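Local coordinates for protein putative isomerase (Streptomyces coelicolor A3, PDB 2OQH) that probably catalyses the dehydration of D-glucarate to 5-dehydro-4-deoxy-D-glucarate, as a member of the enolase superfamily, at residues V13-V18 with G300-A305; S325-H330 with L338-G343. All coordinates share one frame; numbering follows the deposited sequence.

Contact 1. Residues V13-V18 with G300-A305; sequences VNLPLV and GELGIA
Leu302 meets Leu15 and Leu17 where the two parts of the enolase-superfamily fold come together: strand 5-15, at one edge of the three-stranded antiparallel sheet of the N-terminal domain, and the loop that leads from barrel strand 293-296 into helix 303-315. The second segment begins at Gly300, which has a positive phi (90°) in the loop before the helix. Glu301 makes no contact with 13-18; its carboxylate bonds to Ser298 OG and Gly299 N. Leu302, at the N-cap position of the helix, makes the whole contact from this side. Its CG lies beside the backbone N and anti to the carbonyl carbon, and chi2 of 176° then sets CD1 anti to CA, where it meets Leu15. This methyl is 3.4 Å from Leu15 CD2, closer than two methyl carbons normally pack. The two side chains cross obliquely, end methyl to end methyl at the closest point, with Leu302 CD1 also 4.0 Å from Leu15 CB. The other branch reaches the loop beyond the strand more loosely, Leu302 CD2 being 4.5 Å from Leu17 CD2. The joint is small, burying 114 Å² over both sides, and purely apolar; the backbones stay well apart, with Leu15 CA 9.0 Å from Leu302 CA. Glu31 and Arg33 of strand 31-40 and Asp333 also touch Leu302. Beyond it, Gly303 opens the helix with its N bonded to Asp333 OD2, while the Ile304 side chain touches Ile335 and Leu353. At Ala305 the N-terminal domain takes hold a second time: Glu49, from strand 45-51, bonds through OE1 to Ala305 N and through OE2 to Leu302 N, one carboxylate spanning the first turn.

Contact 2. Residues S325-H330 with L338-G343; sequences SMYYLH and LHLENG
Tyr327 OH accepts the backbone N-H of Leu338 in a short, nearly straight bond: Leu338 N lies 2.7 Å from Tyr327 OH, with 172° at the hydrogen. Tyr327 CG stands anti to its own N (chi1 -175°), which directs the ring from the 3-10 turn 327-329 across to the chain approaching strand 340-341. Each ring face has one neighbour, both set toward the rim. Leu338 CD1 rests over one in a CH-pi contact, 4.1 Å from the Tyr327 centroid and 23° off the normal, while His330 CD2 lies 3.4 Å above the Tyr327 ring plane on the opposite face. One water makes a second polar crossing: it donates to Leu338 O at 2.6 Å and pairs with His330 NE2 at 2.9 Å. Farther along, Leu340 CD2 packs 3.7 Å from Tyr328 CB, while the Tyr328 hydroxyl bonds to Leu133 N of barrel strand 127-134. Ser325 OG accepts from Tyr327 N, an ST turn that leads into the 3-10 turn. Leu338 N and O are thus both satisfied, one by the buried phenol and one through water, so polar bonds as well as packing join this segment to 325-330.

How the contacts relate
The contacts follow one another in sequence, both segments of contact 1 preceding those of contact 2, and lie about 12 Å apart, centre to centre. Contact 1 joins the N-terminal domain to the barrel domain, whereas contact 2 joins the loop after strand 323-324 to the start of the hairpin 340-341/344-346, whose second strand runs antiparallel to barrel strand 127-134. Helix 303-315 connects them: its start belongs to contact 1, and its Thr306 and Leu310 pack on Leu338. A probable hydrogen bond from Val18 N to Leu329 O, 2.9 Å, ties this loop to the chain leaving strand 5-15, so the two domains meet through both helix and loop.

Contact 1. Residues V13-V18 with G300-A305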
ATOM      1  N   VAL A  13     -16.258  -5.219   7.610  1.00 23.18           N
ATOM      2  CA  VAL A  13     -16.991  -5.701   6.451  1.00 23.33           C
ATOM      3  C   VAL A  13     -16.205  -6.686   5.592  1.00 24.01           C
ATOM      4  O   VAL A  13     -14.970  -6.709   5.621  1.00 23.96           O
ATOM      5  CB  VAL A  13     -17.417  -4.519   5.563  1.00 22.45           C
ATOM      6  CG1 VAL A  13     -18.249  -3.532   6.366  1.00 21.95           C
ATOM      7  CG2 VAL A  13     -16.182  -3.822   5.011  1.00 23.63           C
ATOM      8  N   ASN A  14     -16.943  -7.499   4.836  1.00 24.23           N
ATOM      9  CA  ASN A  14     -16.367  -8.492   3.930  1.00 24.48           C
ATOM     10  C   ASN A  14     -16.819  -8.102   2.530  1.00 25.06           C
ATOM     11  O   ASN A  14     -18.020  -7.999   2.279  1.00 25.83           O
ATOM     12  CB  ASN A  14     -16.915  -9.895   4.218  1.00 25.04           C
ATOM     13  CG  ASN A  14     -16.366 -10.506   5.493  1.00 26.12           C
ATOM     14  OD1 ASN A  14     -15.547  -9.904   6.191  1.00 26.50           O
ATOM     15  ND2 ASN A  14     -16.823 -11.722   5.805  1.00 26.39           N
ATOM     16  N   LEU A  15     -15.882  -7.865   1.624  1.00 25.38           N
ATOM     17  CA  LEU A  15     -16.259  -7.521   0.260  1.00 26.13           C
ATOM     18  C   LEU A  15     -15.667  -8.540  -0.683  1.00 26.57           C
ATOM     19  O   LEU A  15     -14.571  -9.061  -0.445  1.00 27.29           O
ATOM     20  CB  LEU A  15     -15.789  -6.114  -0.122  1.00 26.32           C
ATOM     21  CG  LEU A  15     -16.639  -4.980   0.454  1.00 26.64           C
ATOM     22  CD1 LEU A  15     -16.357  -4.844   1.937  1.00 26.84           C
ATOM     23  CD2 LEU A  15     -16.317  -3.680  -0.252  1.00 27.84           C
ATOM     24  N   PRO A  16     -16.394  -8.854  -1.768  1.00 27.20           N
ATOM     25  CA  PRO A  16     -15.930  -9.828  -2.755  1.00 25.76           C
ATOM     26  C   PRO A  16     -14.771  -9.291  -3.589  1.00 25.68           C
ATOM     27  O   PRO A  16     -14.614  -8.078  -3.749  1.00 24.01           O
ATOM     28  CB  PRO A  16     -17.180 -10.067  -3.595  1.00 26.62           C
ATOM     29  CG  PRO A  16     -17.791  -8.696  -3.640  1.00 26.64           C
ATOM     30  CD  PRO A  16     -17.680  -8.261  -2.185  1.00 26.76           C
ATOM     31  N   LEU A  17     -13.961 -10.208  -4.111  1.00 25.23           N
ATOM     32  CA  LEU A  17     -12.837  -9.845  -4.957  1.00 24.82           C
ATOM     33  C   LEU A  17     -12.910 -10.683  -6.220  1.00 25.22           C
ATOM     34  O   LEU A  17     -13.308 -11.848  -6.180  1.00 25.87           O
ATOM     35  CB  LEU A  17     -11.516 -10.111  -4.244  1.00 24.13           C
ATOM     36  CG  LEU A  17     -11.225  -9.255  -3.017  1.00 23.51           C
ATOM     37  CD1 LEU A  17      -9.987  -9.800  -2.320  1.00 23.36           C
ATOM     38  CD2 LEU A  17     -11.032  -7.802  -3.429  1.00 22.41           C
ATOM     39  N   VAL A  18     -12.532 -10.081  -7.340  1.00 24.91           N
ATOM     40  CA  VAL A  18     -12.553 -10.765  -8.621  1.00 24.86           C
ATOM     41  C   VAL A  18     -11.340 -10.387  -9.449  1.00 24.89           C
ATOM     42  O   VAL A  18     -10.974  -9.206  -9.538  1.00 26.06           O
ATOM     43  CB  VAL A  18     -13.818 -10.407  -9.429  1.00 23.87           C
ATOM     44  CG1 VAL A  18     -13.753 -11.043 -10.816  1.00 23.32           C
ATOM     45  CG2 VAL A  18     -15.056 -10.886  -8.687  1.00 24.97           C
ATOM     46  N   GLY A 300      -4.266  -4.621   0.313  1.00 23.87           N
ATOM     47  CA  GLY A 300      -5.660  -4.922   0.013  1.00 23.72           C
ATOM     48  C   GLY A 300      -6.631  -3.749   0.102  1.00 23.21           C
ATOM     49  O   GLY A 300      -7.838  -3.944   0.270  1.00 23.79           O
ATOM     50  N   GLU A 301      -6.126  -2.527  -0.019  1.00 21.62           N
ATOM     51  CA  GLU A 301      -6.982  -1.352   0.061  1.00 21.28           C
ATOM     52  C   GLU A 301      -8.118  -1.372  -0.948  1.00 20.73           C
ATOM     53  O   GLU A 301      -7.930  -1.781  -2.092  1.00 20.77           O
ATOM     54  CB  GLU A 301      -6.182  -0.069  -0.184  1.00 19.90           C
ATOM     55  CG  GLU A 301      -5.122   0.237   0.841  1.00 24.20           C
ATOM     56  CD  GLU A 301      -3.953  -0.704   0.742  1.00 25.77           C
ATOM     57  OE1 GLU A 301      -3.506  -0.961  -0.394  1.00 27.56           O
ATOM     58  OE2 GLU A 301      -3.478  -1.175   1.794  1.00 27.66           O
ATOM     59  N   LEU A 302      -9.294  -0.925  -0.517  1.00 21.09           N
ATOM     60  CA  LEU A 302     -10.445  -0.830  -1.414  1.00 21.93           C
ATOM     61  C   LEU A 302     -10.584   0.655  -1.770  1.00 21.72           C
ATOM     62  O   LEU A 302      -9.609   1.406  -1.691  1.00 22.46           O
ATOM     63  CB  LEU A 302     -11.718  -1.365  -0.742  1.00 23.32           C
ATOM     64  CG  LEU A 302     -11.710  -2.872  -0.424  1.00 25.78           C
ATOM     65  CD1 LEU A 302     -12.979  -3.236   0.334  1.00 27.83           C
ATOM     66  CD2 LEU A 302     -11.589  -3.697  -1.707  1.00 26.69           C
ATOM     67  N   GLY A 303     -11.782   1.084  -2.147  1.00 21.20           N
ATOM     68  CA  GLY A 303     -11.992   2.467  -2.546  1.00 20.52           C
ATOM     69  C   GLY A 303     -11.581   3.602  -1.621  1.00 20.44           C
ATOM     70  O   GLY A 303     -10.866   4.521  -2.031  1.00 20.84           O
ATOM     71  N   ILE A 304     -12.048   3.572  -0.381  1.00 19.45           N
ATOM     72  CA  ILE A 304     -11.704   4.636   0.555  1.00 18.99           C
ATOM     73  C   ILE A 304     -10.191   4.683   0.800  1.00 17.07           C
ATOM     74  O   ILE A 304      -9.569   5.735   0.663  1.00 16.80           O
ATOM     75  CB  ILE A 304     -12.449   4.454   1.893  1.00 19.01           C
ATOM     76  CG1 ILE A 304     -13.963   4.496   1.648  1.00 21.09           C
ATOM     77  CG2 ILE A 304     -12.052   5.558   2.874  1.00 18.70           C
ATOM     78  CD1 ILE A 304     -14.795   4.198   2.889  1.00 22.38           C
ATOM     79  N   ALA A 305      -9.608   3.537   1.135  1.00 16.16           N
ATOM     80  CA  ALA A 305      -8.174   3.455   1.397  1.00 16.64           C
ATOM     81  C   ALA A 305      -7.359   3.884   0.179  1.00 17.02           C
ATOM     82  O   ALA A 305      -6.414   4.675   0.301  1.00 18.05           O
ATOM     83  CB  ALA A 305      -7.801   2.040   1.811  1.00 14.44           C
TER

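Contact 2. Residues S325-H330 with L338-G343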
ATOM      1  N   SER A 325      -0.914  -2.003  -6.202  1.00 20.37           N
ATOM      2  CA  SER A 325      -2.315  -1.781  -5.891  1.00 20.79           C
ATOM      3  C   SER A 325      -3.146  -2.957  -6.324  1.00 21.48           C
ATOM      4  O   SER A 325      -3.126  -3.343  -7.489  1.00 21.29           O
ATOM      5  CB  SER A 325      -2.833  -0.518  -6.584  1.00 20.62           C
ATOM      6  OG  SER A 325      -4.239  -0.386  -6.403  1.00 23.03           O
HETATM    7  N   MSE A 326      -3.871  -3.537  -5.376  1.00 22.18           N
HETATM    8  CA  MSE A 326      -4.722  -4.666  -5.703  1.00 24.54           C
HETATM    9  C   MSE A 326      -6.128  -4.152  -5.958  1.00 23.19           C
HETATM   10  O   MSE A 326      -7.090  -4.917  -5.920  1.00 23.60           O
HETATM   11  CB  MSE A 326      -4.731  -5.698  -4.568  1.00 28.58           C
HETATM   12  CG  MSE A 326      -3.452  -6.532  -4.462  1.00 35.98           C
HETATM   13 SE   MSE A 326      -2.541  -6.783  -6.177  1.00 50.91          SE
HETATM   14  CE  MSE A 326      -1.026  -5.626  -5.828  1.00 45.22           C
ATOM     15  N   TYR A 327      -6.232  -2.852  -6.237  1.00 22.35           N
ATOM     16  CA  TYR A 327      -7.525  -2.225  -6.493  1.00 21.44           C
ATOM     17  C   TYR A 327      -8.201  -2.743  -7.762  1.00 22.18           C
ATOM     18  O   TYR A 327      -9.424  -2.645  -7.893  1.00 22.63           O
ATOM     19  CB  TYR A 327      -7.388  -0.700  -6.588  1.00 19.91           C
ATOM     20  CG  TYR A 327      -8.725   0.012  -6.733  1.00 20.27           C
ATOM     21  CD1 TYR A 327      -9.657  -0.001  -5.696  1.00 19.19           C
ATOM     22  CD2 TYR A 327      -9.075   0.654  -7.921  1.00 20.11           C
ATOM     23  CE1 TYR A 327     -10.915   0.608  -5.837  1.00 21.57           C
ATOM     24  CE2 TYR A 327     -10.336   1.270  -8.077  1.00 20.33           C
ATOM     25  CZ  TYR A 327     -11.250   1.238  -7.026  1.00 21.31           C
ATOM     26  OH  TYR A 327     -12.497   1.821  -7.158  1.00 23.51           O
ATOM     27  N   TYR A 328      -7.430  -3.281  -8.703  1.00 21.47           N
ATOM     28  CA  TYR A 328      -8.049  -3.782  -9.924  1.00 22.05           C
ATOM     29  C   TYR A 328      -8.811  -5.078  -9.685  1.00 21.63           C
ATOM     30  O   TYR A 328      -9.458  -5.599 -10.590  1.00 22.31           O
ATOM     31  CB  TYR A 328      -7.014  -3.962 -11.045  1.00 22.26           C
ATOM     32  CG  TYR A 328      -5.880  -4.926 -10.763  1.00 21.86           C
ATOM     33  CD1 TYR A 328      -6.073  -6.308 -10.791  1.00 21.90           C
ATOM     34  CD2 TYR A 328      -4.602  -4.448 -10.488  1.00 23.48           C
ATOM     35  CE1 TYR A 328      -5.011  -7.193 -10.553  1.00 20.53           C
ATOM     36  CE2 TYR A 328      -3.533  -5.318 -10.249  1.00 22.42           C
ATOM     37  CZ  TYR A 328      -3.738  -6.686 -10.284  1.00 22.49           C
ATOM     38  OH  TYR A 328      -2.665  -7.531 -10.073  1.00 20.28           O
ATOM     39  N   LEU A 329      -8.745  -5.583  -8.458  1.00 21.42           N
ATOM     40  CA  LEU A 329      -9.439  -6.811  -8.073  1.00 21.60           C
ATOM     41  C   LEU A 329     -10.756  -6.506  -7.379  1.00 21.78           C
ATOM     42  O   LEU A 329     -11.447  -7.413  -6.912  1.00 23.02           O
ATOM     43  CB  LEU A 329      -8.584  -7.628  -7.105  1.00 20.27           C
ATOM     44  CG  LEU A 329      -7.249  -8.171  -7.597  1.00 20.01           C
ATOM     45  CD1 LEU A 329      -6.544  -8.861  -6.434  1.00 19.79           C
ATOM     46  CD2 LEU A 329      -7.477  -9.130  -8.748  1.00 16.80           C
ATOM     47  N   HIS A 330     -11.103  -5.231  -7.300  1.00 22.07           N
ATOM     48  CA  HIS A 330     -12.322  -4.834  -6.618  1.00 22.89           C
ATOM     49  C   HIS A 330     -13.583  -5.108  -7.421  1.00 23.67           C
ATOM     50  O   HIS A 330     -13.598  -5.004  -8.653  1.00 23.85           O
ATOM     51  CB  HIS A 330     -12.270  -3.343  -6.257  1.00 22.28           C
ATOM     52  CG  HIS A 330     -12.841  -2.442  -7.307  1.00 23.37           C
ATOM     53  ND1 HIS A 330     -14.192  -2.187  -7.417  1.00 24.94           N
ATOM     54  CD2 HIS A 330     -12.247  -1.748  -8.307  1.00 24.80           C
ATOM     55  CE1 HIS A 330     -14.406  -1.372  -8.435  1.00 25.07           C
ATOM     56  NE2 HIS A 330     -13.242  -1.091  -8.992  1.00 26.50           N
ATOM     57  N   LEU A 338     -13.484   4.063  -8.296  1.00 23.35           N
ATOM     58  CA  LEU A 338     -12.486   5.058  -8.652  1.00 22.33           C
ATOM     59  C   LEU A 338     -12.196   4.869 -10.137  1.00 21.79           C
ATOM     60  O   LEU A 338     -12.419   3.792 -10.684  1.00 20.86           O
ATOM     61  CB  LEU A 338     -11.207   4.838  -7.842  1.00 21.41           C
ATOM     62  CG  LEU A 338     -11.360   4.917  -6.324  1.00 20.93           C
ATOM     63  CD1 LEU A 338     -10.038   4.523  -5.671  1.00 19.06           C
ATOM     64  CD2 LEU A 338     -11.775   6.322  -5.911  1.00 19.95           C
ATOM     65  N   HIS A 339     -11.690   5.912 -10.780  1.00 22.24           N
ATOM     66  CA  HIS A 339     -11.401   5.862 -12.207  1.00 22.06           C
ATOM     67  C   HIS A 339     -10.088   5.152 -12.535  1.00 23.28           C
ATOM     68  O   HIS A 339      -9.014   5.751 -12.460  1.00 22.58           O
ATOM     69  CB  HIS A 339     -11.381   7.288 -12.767  1.00 22.42           C
ATOM     70  CG  HIS A 339     -11.450   7.356 -14.260  1.00 25.39           C
ATOM     71  ND1 HIS A 339     -10.412   6.962 -15.076  1.00 26.53           N
ATOM     72  CD2 HIS A 339     -12.443   7.767 -15.085  1.00 27.27           C
ATOM     73  CE1 HIS A 339     -10.760   7.127 -16.339  1.00 27.33           C
ATOM     74  NE2 HIS A 339     -11.987   7.614 -16.374  1.00 28.76           N
ATOM     75  N   LEU A 340     -10.184   3.870 -12.892  1.00 23.44           N
ATOM     76  CA  LEU A 340      -9.015   3.066 -13.257  1.00 24.03           C
ATOM     77  C   LEU A 340      -9.095   2.774 -14.747  1.00 25.32           C
ATOM     78  O   LEU A 340      -9.957   2.012 -15.190  1.00 25.60           O
ATOM     79  CB  LEU A 340      -8.994   1.742 -12.482  1.00 22.77           C
ATOM     80  CG  LEU A 340      -7.942   0.725 -12.950  1.00 22.74           C
ATOM     81  CD1 LEU A 340      -6.547   1.316 -12.844  1.00 20.39           C
ATOM     82  CD2 LEU A 340      -8.053  -0.540 -12.113  1.00 22.49           C
ATOM     83  N   GLU A 341      -8.191   3.374 -15.516  1.00 24.87           N
ATOM     84  CA  GLU A 341      -8.198   3.197 -16.960  1.00 25.22           C
ATOM     85  C   GLU A 341      -6.794   3.091 -17.542  1.00 24.52           C
ATOM     86  O   GLU A 341      -5.923   3.911 -17.244  1.00 23.64           O
ATOM     87  CB  GLU A 341      -8.913   4.389 -17.612  1.00 26.67           C
ATOM     88  CG  GLU A 341      -9.074   4.308 -19.134  1.00 29.85           C
ATOM     89  CD  GLU A 341      -9.467   5.653 -19.747  1.00 32.84           C
ATOM     90  OE1 GLU A 341     -10.179   6.431 -19.075  1.00 33.16           O
ATOM     91  OE2 GLU A 341      -9.073   5.933 -20.903  1.00 35.10           O
ATOM     92  N   ASN A 342      -6.573   2.078 -18.373  1.00 23.25           N
ATOM     93  CA  ASN A 342      -5.283   1.928 -19.025  1.00 23.20           C
ATOM     94  C   ASN A 342      -4.110   1.916 -18.031  1.00 21.73           C
ATOM     95  O   ASN A 342      -3.143   2.655 -18.192  1.00 23.01           O
ATOM     96  CB  ASN A 342      -5.142   3.069 -20.043  1.00 23.72           C
ATOM     97  CG  ASN A 342      -3.855   3.014 -20.824  1.00 25.54           C
ATOM     98  OD1 ASN A 342      -3.433   1.952 -21.282  1.00 28.13           O
ATOM     99  ND2 ASN A 342      -3.224   4.174 -21.002  1.00 27.17           N
ATOM    100  N   GLY A 343      -4.212   1.073 -17.005  1.00 21.40           N
ATOM    101  CA  GLY A 343      -3.151   0.947 -16.011  1.00 21.15           C
ATOM    102  C   GLY A 343      -2.899   2.116 -15.064  1.00 21.43           C
ATOM    103  O   GLY A 343      -1.889   2.129 -14.352  1.00 20.62           O
TER
HETATM  104  O   HOH W   1     -12.823   1.197 -10.725  1.00 29.22           O